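Local coordinates for probable threonyl-tRNA synthetase 1 (PDB 3A32), which probably charges tRNA(Thr) with threonine in two steps, first activating the amino acid with ATP, as a zinc-binding homodimeric class II synthetase that lacks an editing domain, at residues L192-G196 against Y324-R328; E275-G279 against R319-Y324; R328-P333 against F418-M423; E57-F62 against L456-P461. All blocks are in the same frame, centred on the assembly; numbering follows the deposited sequence.

Contact 1. Residues L192-G196 against Y324-R328; sequences LFKLG and YLEHR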
# COMPACT_ATOMS: atom_id res chain seq x y z
N LEU A 192 9.96 15.07 -1.71
CA LEU A 192 8.56 14.65 -1.80
C LEU A 192 7.67 15.83 -1.53
O LEU A 192 6.69 16.08 -2.26
CB LEU A 192 8.23 13.48 -0.86
CG LEU A 192 6.80 12.97 -0.87
CD1 LEU A 192 6.39 12.47 -2.26
CD2 LEU A 192 6.66 11.87 0.16
N PHE A 193 8.02 16.59 -0.51
CA PHE A 193 7.18 17.70 -0.09
C PHE A 193 7.64 19.09 -0.57
O PHE A 193 6.90 20.06 -0.42
CB PHE A 193 6.87 17.62 1.42
CG PHE A 193 6.00 16.42 1.79
CD1 PHE A 193 4.65 16.39 1.42
CD2 PHE A 193 6.53 15.31 2.43
CE1 PHE A 193 3.79 15.27 1.73
CE2 PHE A 193 5.69 14.21 2.73
CZ PHE A 193 4.30 14.20 2.37
N LYS A 194 8.83 19.19 -1.16
CA LYS A 194 9.38 20.53 -1.55
C LYS A 194 9.48 21.53 -0.40
O LYS A 194 9.20 22.74 -0.58
CB LYS A 194 8.52 21.13 -2.67
CG LYS A 194 8.33 20.18 -3.85
CD LYS A 194 9.70 19.87 -4.50
CE LYS A 194 10.31 21.17 -5.05
NZ LYS A 194 11.48 20.89 -5.91
N LEU A 195 9.87 21.05 0.78
CA LEU A 195 10.06 21.91 1.94
C LEU A 195 11.55 22.03 2.20
O LEU A 195 12.21 21.05 2.51
CB LEU A 195 9.39 21.30 3.17
CG LEU A 195 7.85 21.20 3.22
CD1 LEU A 195 7.41 20.34 4.39
CD2 LEU A 195 7.20 22.55 3.27
N GLY A 196 12.10 23.22 2.08
CA GLY A 196 13.51 23.46 2.36
C GLY A 196 13.95 23.18 3.79
O GLY A 196 13.32 23.62 4.78
N TYR A 324 0.79 20.20 6.76
CA TYR A 324 1.17 20.53 5.38
C TYR A 324 0.06 21.32 4.64
O TYR A 324 0.31 22.33 4.01
CB TYR A 324 1.58 19.27 4.55
CG TYR A 324 2.01 19.68 3.17
CD1 TYR A 324 3.38 19.93 2.86
CD2 TYR A 324 1.05 19.89 2.18
CE1 TYR A 324 3.76 20.36 1.59
CE2 TYR A 324 1.41 20.31 0.90
CZ TYR A 324 2.77 20.55 0.61
OH TYR A 324 3.08 21.01 -0.65
N LEU A 325 -1.17 20.84 4.71
CA LEU A 325 -2.25 21.51 3.98
C LEU A 325 -2.41 22.97 4.46
O LEU A 325 -2.72 23.83 3.66
CB LEU A 325 -3.59 20.73 4.09
CG LEU A 325 -3.64 19.40 3.33
CD1 LEU A 325 -4.85 18.55 3.83
CD2 LEU A 325 -3.68 19.65 1.79
N GLU A 326 -2.21 23.23 5.74
CA GLU A 326 -2.23 24.59 6.25
C GLU A 326 -1.04 25.43 5.83
O GLU A 326 -1.23 26.48 5.24
CB GLU A 326 -2.51 24.62 7.76
CG GLU A 326 -4.00 24.19 8.07
CD GLU A 326 -4.25 23.96 9.58
OE1 GLU A 326 -3.35 24.33 10.33
OE2 GLU A 326 -5.31 23.38 10.00
N HIS A 327 0.19 24.93 6.04
CA HIS A 327 1.39 25.65 5.64
C HIS A 327 1.38 26.00 4.14
O HIS A 327 1.84 27.07 3.76
CB HIS A 327 2.64 24.85 6.03
CG HIS A 327 3.94 25.51 5.66
ND1 HIS A 327 4.39 26.67 6.27
CD2 HIS A 327 4.90 25.16 4.77
CE1 HIS A 327 5.55 27.01 5.75
NE2 HIS A 327 5.87 26.12 4.83
N ARG A 328 0.83 25.11 3.31
CA ARG A 328 0.81 25.31 1.84
C ARG A 328 -0.55 25.63 1.25
O ARG A 328 -0.72 25.57 0.06
CB ARG A 328 1.42 24.12 1.12
CG ARG A 328 2.94 24.11 1.25
CD ARG A 328 3.57 24.69 -0.01
NE ARG A 328 5.01 24.97 0.15
CZ ARG A 328 5.97 24.09 -0.07
NH1 ARG A 328 5.64 22.83 -0.43
NH2 ARG A 328 7.28 24.43 0.11

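Contact 2. Residues E275-G279 against R319-Y324; sequences EWQMG and RFLGVY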
# COMPACT_ATOMS: atom_id res chain seq x y z
N GLU A 275 6.86 26.37 15.66
CA GLU A 275 7.47 25.05 15.40
C GLU A 275 6.46 24.13 14.77
O GLU A 275 5.27 24.19 15.11
CB GLU A 275 7.96 24.39 16.67
CG GLU A 275 9.03 25.15 17.39
CD GLU A 275 9.59 24.35 18.53
OE1 GLU A 275 9.14 23.18 18.74
OE2 GLU A 275 10.49 24.89 19.22
N TRP A 276 6.93 23.32 13.83
CA TRP A 276 6.14 22.24 13.25
C TRP A 276 6.92 20.95 13.55
O TRP A 276 7.89 20.65 12.84
CB TRP A 276 5.98 22.45 11.72
CG TRP A 276 5.37 21.31 10.96
CD1 TRP A 276 4.89 20.11 11.46
CD2 TRP A 276 5.13 21.27 9.54
NE1 TRP A 276 4.39 19.32 10.43
CE2 TRP A 276 4.49 20.02 9.25
CE3 TRP A 276 5.39 22.18 8.48
CZ2 TRP A 276 4.13 19.65 7.95
CZ3 TRP A 276 5.04 21.81 7.19
CH2 TRP A 276 4.42 20.54 6.93
N GLN A 277 6.50 20.22 14.59
CA GLN A 277 7.19 19.00 14.97
C GLN A 277 6.84 17.86 14.01
O GLN A 277 5.67 17.66 13.63
CB GLN A 277 6.90 18.57 16.42
CG GLN A 277 7.98 17.56 16.98
CD GLN A 277 7.93 17.42 18.47
OE1 GLN A 277 7.40 16.44 18.96
NE2 GLN A 277 8.50 18.39 19.23
N MET A 278 7.88 17.13 13.61
CA MET A 278 7.73 16.03 12.65
C MET A 278 8.09 14.69 13.33
O MET A 278 7.52 14.40 14.41
CB MET A 278 8.55 16.31 11.39
CG MET A 278 7.98 17.50 10.69
SD MET A 278 8.96 18.09 9.32
CE MET A 278 7.90 19.37 8.70
N GLY A 279 9.02 13.92 12.75
CA GLY A 279 9.36 12.61 13.30
C GLY A 279 10.31 12.71 14.49
O GLY A 279 10.60 13.82 14.95
N ARG A 319 -1.38 13.59 10.50
CA ARG A 319 -1.03 14.84 11.19
C ARG A 319 -0.14 15.67 10.29
O ARG A 319 -0.48 16.83 10.00
CB ARG A 319 -0.32 14.60 12.50
CG ARG A 319 -0.05 15.86 13.27
CD ARG A 319 0.77 15.64 14.56
NE ARG A 319 0.56 16.83 15.40
CZ ARG A 319 1.24 17.98 15.34
NH1 ARG A 319 2.30 18.16 14.51
NH2 ARG A 319 0.87 18.98 16.14
N PHE A 320 0.97 15.08 9.82
CA PHE A 320 1.87 15.71 8.84
C PHE A 320 1.10 16.33 7.70
O PHE A 320 1.38 17.42 7.32
CB PHE A 320 2.87 14.71 8.21
CG PHE A 320 3.94 15.41 7.43
CD1 PHE A 320 5.13 15.79 8.05
CD2 PHE A 320 3.73 15.76 6.10
CE1 PHE A 320 6.12 16.51 7.34
CE2 PHE A 320 4.71 16.47 5.38
CZ PHE A 320 5.89 16.85 6.00
N LEU A 321 0.19 15.56 7.10
CA LEU A 321 -0.62 16.02 5.97
C LEU A 321 -1.52 17.19 6.38
O LEU A 321 -1.65 18.14 5.62
CB LEU A 321 -1.42 14.85 5.37
CG LEU A 321 -2.30 15.29 4.19
CD1 LEU A 321 -1.43 15.74 3.00
CD2 LEU A 321 -3.28 14.17 3.75
N GLY A 322 -2.10 17.14 7.57
CA GLY A 322 -2.91 18.24 8.09
C GLY A 322 -2.15 19.56 8.15
O GLY A 322 -2.62 20.59 7.66
N VAL A 323 -0.97 19.51 8.75
CA VAL A 323 -0.17 20.69 8.95
C VAL A 323 0.36 21.15 7.62
O VAL A 323 0.36 22.37 7.38
CB VAL A 323 0.98 20.46 9.90
CG1 VAL A 323 1.80 21.82 10.08
CG2 VAL A 323 0.46 19.97 11.26
N TYR A 324 0.79 20.20 6.76
CA TYR A 324 1.17 20.53 5.38
C TYR A 324 0.06 21.32 4.64
O TYR A 324 0.31 22.33 4.01
CB TYR A 324 1.58 19.27 4.55
CG TYR A 324 2.01 19.68 3.17
CD1 TYR A 324 3.38 19.93 2.86
CD2 TYR A 324 1.05 19.89 2.18
CE1 TYR A 324 3.76 20.36 1.59
CE2 TYR A 324 1.41 20.31 0.90
CZ TYR A 324 2.77 20.55 0.61
OH TYR A 324 3.08 21.01 -0.65
O HOH W 1 3.66 16.97 11.71
O HOH W 2 3.35 20.69 14.91

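Contact 3. Residues R328-P333 against F418-M423; sequences RRGRMP and FDLESM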
# COMPACT_ATOMS: atom_id res chain seq x y z
N ARG A 328 0.83 25.11 3.31
CA ARG A 328 0.81 25.31 1.84
C ARG A 328 -0.55 25.63 1.25
O ARG A 328 -0.72 25.57 0.06
CB ARG A 328 1.42 24.12 1.12
CG ARG A 328 2.94 24.11 1.25
CD ARG A 328 3.57 24.69 -0.01
NE ARG A 328 5.01 24.97 0.15
CZ ARG A 328 5.97 24.09 -0.07
NH1 ARG A 328 5.64 22.83 -0.43
NH2 ARG A 328 7.28 24.43 0.11
N ARG A 329 -1.51 25.97 2.10
CA ARG A 329 -2.82 26.43 1.64
C ARG A 329 -3.41 25.50 0.54
O ARG A 329 -3.92 25.97 -0.53
CB ARG A 329 -2.73 27.90 1.18
CG ARG A 329 -2.66 28.95 2.36
CD ARG A 329 -1.28 29.46 2.59
NE ARG A 329 -1.24 30.51 3.62
CZ ARG A 329 -0.51 30.51 4.74
NH1 ARG A 329 0.32 29.49 5.06
NH2 ARG A 329 -0.60 31.56 5.57
N GLY A 330 -3.40 24.18 0.82
CA GLY A 330 -4.09 23.26 -0.01
C GLY A 330 -3.28 22.84 -1.23
O GLY A 330 -3.81 22.11 -2.07
N ARG A 331 -2.02 23.27 -1.32
CA ARG A 331 -1.19 23.08 -2.53
C ARG A 331 -0.25 21.90 -2.43
O ARG A 331 0.78 21.97 -1.76
CB ARG A 331 -0.41 24.35 -2.89
CG ARG A 331 -1.29 25.56 -3.16
CD ARG A 331 -2.14 25.45 -4.47
NE ARG A 331 -3.00 26.64 -4.66
CZ ARG A 331 -3.68 26.92 -5.77
NH1 ARG A 331 -3.67 26.10 -6.83
NH2 ARG A 331 -4.38 28.04 -5.82
N MET A 332 -0.63 20.81 -3.08
CA MET A 332 0.10 19.54 -3.02
C MET A 332 1.20 19.50 -4.08
O MET A 332 1.01 20.04 -5.20
CB MET A 332 -0.86 18.37 -3.30
CG MET A 332 -2.06 18.24 -2.30
SD MET A 332 -1.47 18.10 -0.60
CE MET A 332 -0.77 16.42 -0.64
N PRO A 333 2.32 18.79 -3.76
CA PRO A 333 3.33 18.53 -4.79
C PRO A 333 2.71 17.65 -5.89
O PRO A 333 1.81 16.86 -5.58
CB PRO A 333 4.42 17.74 -4.06
CG PRO A 333 3.87 17.39 -2.69
CD PRO A 333 2.62 18.16 -2.45
N PHE A 418 1.88 25.18 -10.70
CA PHE A 418 1.81 25.97 -9.49
C PHE A 418 3.15 25.84 -8.81
O PHE A 418 3.62 24.72 -8.55
CB PHE A 418 0.68 25.51 -8.55
CG PHE A 418 0.55 26.40 -7.39
CD1 PHE A 418 -0.25 27.60 -7.47
CD2 PHE A 418 1.31 26.15 -6.22
CE1 PHE A 418 -0.31 28.51 -6.39
CE2 PHE A 418 1.27 27.06 -5.13
CZ PHE A 418 0.44 28.23 -5.20
N ASP A 419 3.76 26.96 -8.52
CA ASP A 419 5.10 27.01 -7.95
C ASP A 419 5.02 27.06 -6.43
O ASP A 419 4.57 28.04 -5.86
CB ASP A 419 5.79 28.29 -8.41
CG ASP A 419 7.28 28.18 -8.33
OD1 ASP A 419 7.81 27.28 -9.04
OD2 ASP A 419 7.91 28.95 -7.56
N LEU A 420 5.46 25.99 -5.78
CA LEU A 420 5.23 25.86 -4.32
C LEU A 420 6.01 26.86 -3.49
O LEU A 420 5.52 27.30 -2.48
CB LEU A 420 5.46 24.43 -3.83
CG LEU A 420 4.58 23.34 -4.45
CD1 LEU A 420 5.10 21.98 -3.96
CD2 LEU A 420 3.06 23.56 -4.14
N GLU A 421 7.23 27.20 -3.92
CA GLU A 421 8.05 28.23 -3.21
C GLU A 421 7.40 29.61 -3.25
O GLU A 421 7.03 30.15 -2.21
CB GLU A 421 9.52 28.29 -3.70
CG GLU A 421 10.26 26.92 -3.82
CD GLU A 421 10.14 25.99 -2.56
OE1 GLU A 421 10.44 26.46 -1.41
OE2 GLU A 421 9.77 24.79 -2.76
N SER A 422 7.22 30.15 -4.45
CA SER A 422 6.57 31.46 -4.60
C SER A 422 5.05 31.43 -4.31
O SER A 422 4.44 32.49 -4.06
CB SER A 422 6.85 32.04 -6.00
OG SER A 422 6.20 31.28 -7.03
N MET A 423 4.45 30.22 -4.30
CA MET A 423 3.00 30.07 -4.10
C MET A 423 2.22 30.84 -5.16
O MET A 423 1.25 31.51 -4.85
CB MET A 423 2.55 30.55 -2.69
CG MET A 423 3.06 29.65 -1.52
SD MET A 423 2.31 28.02 -1.47
CE MET A 423 0.57 28.47 -1.20
O HOH W 3 5.56 28.11 0.73

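Contact 4. Residues E57-F62 against L456-P461; sequences EVLAKF and LSGQAP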
# COMPACT_ATOMS: atom_id res chain seq x y z
N GLU A 57 3.81 3.65 -1.31
CA GLU A 57 4.66 3.13 -2.36
C GLU A 57 5.99 3.87 -2.42
O GLU A 57 7.04 3.25 -2.51
CB GLU A 57 3.93 3.26 -3.71
CG GLU A 57 4.81 2.90 -4.84
CD GLU A 57 4.27 3.24 -6.25
OE1 GLU A 57 3.03 3.30 -6.41
OE2 GLU A 57 5.15 3.39 -7.18
N VAL A 58 5.91 5.21 -2.44
CA VAL A 58 7.10 6.08 -2.38
C VAL A 58 7.90 5.88 -1.09
O VAL A 58 9.10 5.72 -1.15
CB VAL A 58 6.74 7.62 -2.52
CG1 VAL A 58 7.99 8.50 -2.27
CG2 VAL A 58 6.14 7.91 -3.92
N LEU A 59 7.25 5.89 0.06
CA LEU A 59 7.95 5.74 1.33
C LEU A 59 8.52 4.34 1.48
O LEU A 59 9.64 4.22 1.96
CB LEU A 59 7.06 6.10 2.54
CG LEU A 59 6.55 7.54 2.47
CD1 LEU A 59 5.51 7.82 3.56
CD2 LEU A 59 7.78 8.48 2.56
N ALA A 60 7.77 3.30 1.09
CA ALA A 60 8.26 1.93 1.09
C ALA A 60 9.51 1.76 0.22
O ALA A 60 10.53 1.26 0.69
CB ALA A 60 7.14 0.92 0.67
N LYS A 61 9.43 2.18 -1.03
CA LYS A 61 10.57 2.11 -1.96
C LYS A 61 11.76 2.96 -1.55
O LYS A 61 12.91 2.50 -1.69
CB LYS A 61 10.13 2.44 -3.41
CG LYS A 61 9.11 1.42 -3.97
CD LYS A 61 8.50 1.83 -5.31
CE LYS A 61 7.61 0.70 -5.78
NZ LYS A 61 6.93 0.99 -7.08
N PHE A 62 11.50 4.18 -1.04
CA PHE A 62 12.56 5.03 -0.47
C PHE A 62 13.33 4.29 0.64
O PHE A 62 14.56 4.26 0.65
CB PHE A 62 12.04 6.36 0.07
CG PHE A 62 13.10 7.18 0.81
CD1 PHE A 62 14.23 7.69 0.12
CD2 PHE A 62 12.98 7.44 2.18
CE1 PHE A 62 15.22 8.43 0.81
CE2 PHE A 62 13.96 8.16 2.88
CZ PHE A 62 15.08 8.67 2.19
N LEU A 456 14.09 9.54 -4.91
CA LEU A 456 13.78 8.91 -3.64
C LEU A 456 13.43 7.44 -3.84
O LEU A 456 13.93 6.58 -3.15
CB LEU A 456 12.57 9.59 -3.00
CG LEU A 456 12.66 10.98 -2.40
CD1 LEU A 456 11.26 11.30 -1.83
CD2 LEU A 456 13.71 11.07 -1.32
N SER A 457 12.54 7.17 -4.79
CA SER A 457 11.92 5.84 -4.90
C SER A 457 12.16 5.04 -6.19
O SER A 457 11.70 3.89 -6.31
CB SER A 457 10.44 5.94 -4.55
OG SER A 457 9.86 6.97 -5.33
N GLY A 458 12.91 5.60 -7.12
CA GLY A 458 13.18 4.93 -8.36
C GLY A 458 12.06 5.25 -9.31
O GLY A 458 12.28 5.58 -10.44
N GLN A 459 10.82 5.17 -8.84
CA GLN A 459 9.65 5.26 -9.72
C GLN A 459 8.77 6.33 -9.11
O GLN A 459 8.58 6.34 -7.89
CB GLN A 459 8.94 3.86 -9.79
CG GLN A 459 9.94 2.61 -9.99
CD GLN A 459 9.26 1.22 -10.05
OE1 GLN A 459 8.83 0.64 -9.01
NE2 GLN A 459 9.17 0.66 -11.29
N ALA A 460 8.28 7.27 -9.91
CA ALA A 460 7.15 8.08 -9.46
C ALA A 460 5.84 7.29 -9.72
O ALA A 460 5.66 6.72 -10.79
CB ALA A 460 7.13 9.44 -10.15
N PRO A 461 4.95 7.22 -8.72
CA PRO A 461 3.62 6.60 -8.87
C PRO A 461 2.66 7.29 -9.80
O PRO A 461 2.36 8.46 -9.62
CB PRO A 461 3.01 6.66 -7.45
CG PRO A 461 4.14 6.91 -6.55
CD PRO A 461 5.17 7.72 -7.35

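Contact 1. Residues L192-G196 against Y324-R328
The guanidinium of Arg-328 clamps the loop 192-196 by its backbone: NH2 of Arg-328 donates to O of Lys-194 at 2.6 Å, nearly in line, and NH1 of Arg-328 donates to O of Phe-193 at 3.0 Å. This is a helix end tied to a loop inside the class II synthetase catalytic domain, since Arg-328 is the first residue to leave helix 317-327 and the loop follows helix 174-191. The two carbonyls belong to consecutive residues, at the edge of the guanidinium plane, so one planar group can serve both. The positive phi of Lys-194 belongs to the turn that brings them round. NH1 of Arg-328 also donates to OH of Tyr-324 (3.1 Å), one helical turn back, and that hydroxyl is also hydrogen-bonded to O of Arg-331. Around these hydrogen bonds the packing is apolar. The Phe-193 and Tyr-324 rings meet obliquely, centroids 5.6 Å apart, while Leu-195 sits at the edge of the Tyr-324 ring and touches Trp-276 of strand 273-284. The other methyl of Leu-195, CD2, lies over one face of the Arg-328 guanidinium, 3.7 Å from its NH2 atom, and 3.8 Å from CD2 of His-327.

Contact 2. Residues E275-G279 against R319-Y324
A methyl group sits almost squarely on an indole: CG1 of Val-323 is 3.4 Å from the centroid of the five-membered ring of Trp-276, only 12° off the normal, a close CH-pi contact. Trp-276 thus fills the gap between strand 273-284 of the mixed class II catalytic sheet and helix 317-327, whose segments run nearly antiparallel (152°) with axes 9.7 Å apart. Its six-membered ring meets Phe-320 obliquely, CZ2 of Trp-276 lying 3.8 Å from CE1 of Phe-320, and Met-278 adds a Met-aromatic contact at the edge of the Phe-320 ring. No direct hydrogen bond joins the segments; water does that work. One molecule accepts from NE1 of Trp-276 (2.8 Å), donates to O of Gln-277 (2.9 Å) and only weakly accepts from NH1 of Arg-319 (3.3 Å); a second, the firmer bridge, accepts from N of Gln-277 (3.2 Å) and from NH1 of Arg-319 (2.8 Å). Strand and helix are therefore held by apolar and aromatic contacts, with solvent linking Arg-319 to the strand backbone.

Contact 3. Residues R328-P333 against F418-M423
This is an interdomain contact, the linker leaving helix 317-327 of the catalytic domain packing against the end of strand 412-419 in the anticodon-binding domain and the turn after it. The guanidinium of Arg-331 lies flat on the Phe-418 ring, planes at 2° and centres 4.2 Å apart. CD of Arg-331 stands 3.7 Å from the ring centroid, 7° off the normal, so CH-pi contact accompanies an off-centre cation-pi interaction; NH1 of Arg-331 forms a salt bridge with Glu-392. The chain leaves the helix through a Schellman motif, with Arg-329 (positive phi) as C-prime residue, and a type I' turn from Arg-328 to Arg-331. Leu-420 enters between Arg-328 and Arg-331: its CD2 is 3.8 Å from CB of Arg-331, its CB lies over the Arg-328 guanidinium, and its CD1 comes 4.3 Å from CB of Pro-333. Arg-328, hydrogen-bonded chiefly to the Phe-193 and Lys-194 carbonyls, adds a long ion pair here, its NH2 to OE2 of Glu-421 at 3.8 Å, with the oxygen well out of the guanidinium plane, and a water that accepts from its NE (3.2 Å) and donates weakly to O of Leu-420 (3.3 Å). CE of Met-423 reaches O of Arg-328 at 3.4 Å.

Contact 4. Residues E57-F62 against L456-P461
Val-58 overlaps the end of helix 435-457 and the turn after it, its CG2 3.5 Å from CG of Pro-461 and its CG1 4.3 Å from CD1 of Leu-456. One turn on, Phe-62 continues the apolar face, CD1 of Phe-62 lying 3.7 Å from CD2 of Leu-456. The backbones come close here, with Phe-62 and Ser-457 CA atoms 4.5 Å apart and a CA-H...O contact of 3.4 Å from CA of Phe-62 to O of Leu-456. Gly-458, at positive phi, turns the chain so that Gln-459 points back toward helix 48-65. There NZ of Lys-61 donates to OE1 of Gln-459 at 2.7 Å and makes a salt bridge with OE2 of Glu-57 at 3.0 Å. The charges continue across the dimer: OE1 of Glu-57 pairs with Lys-61 of the second subunit, and Lys-61 with Glu-57 of that subunit. Helix 48-65, followed by a short strand, is consistent with motif 1 of class II synthetases, which forms the dimer interface.

How the contacts relate
Contacts 1, 2 and 3 follow helix 317-327 and the linker beyond it, whereas contact 4 joins the chain's N-terminal part to its C-terminal part and encloses the other three in sequence. Contact 2 is nested within contact 1, their centres 9 Å apart, and they share Tyr-324; contact 3 comes next in series, 7 Å from contact 1 between centres, and shares Arg-328 with it. The helix packs on the catalytic sheet, and the linker reaches the anticodon-binding domain. Contact 4, centred 21 Å from contacts 2 and 3, touches neither, but meets contact 1 (18 Å between centres) through Leu-192, so the loop of contact 1 lies between domain junction and dimer interface.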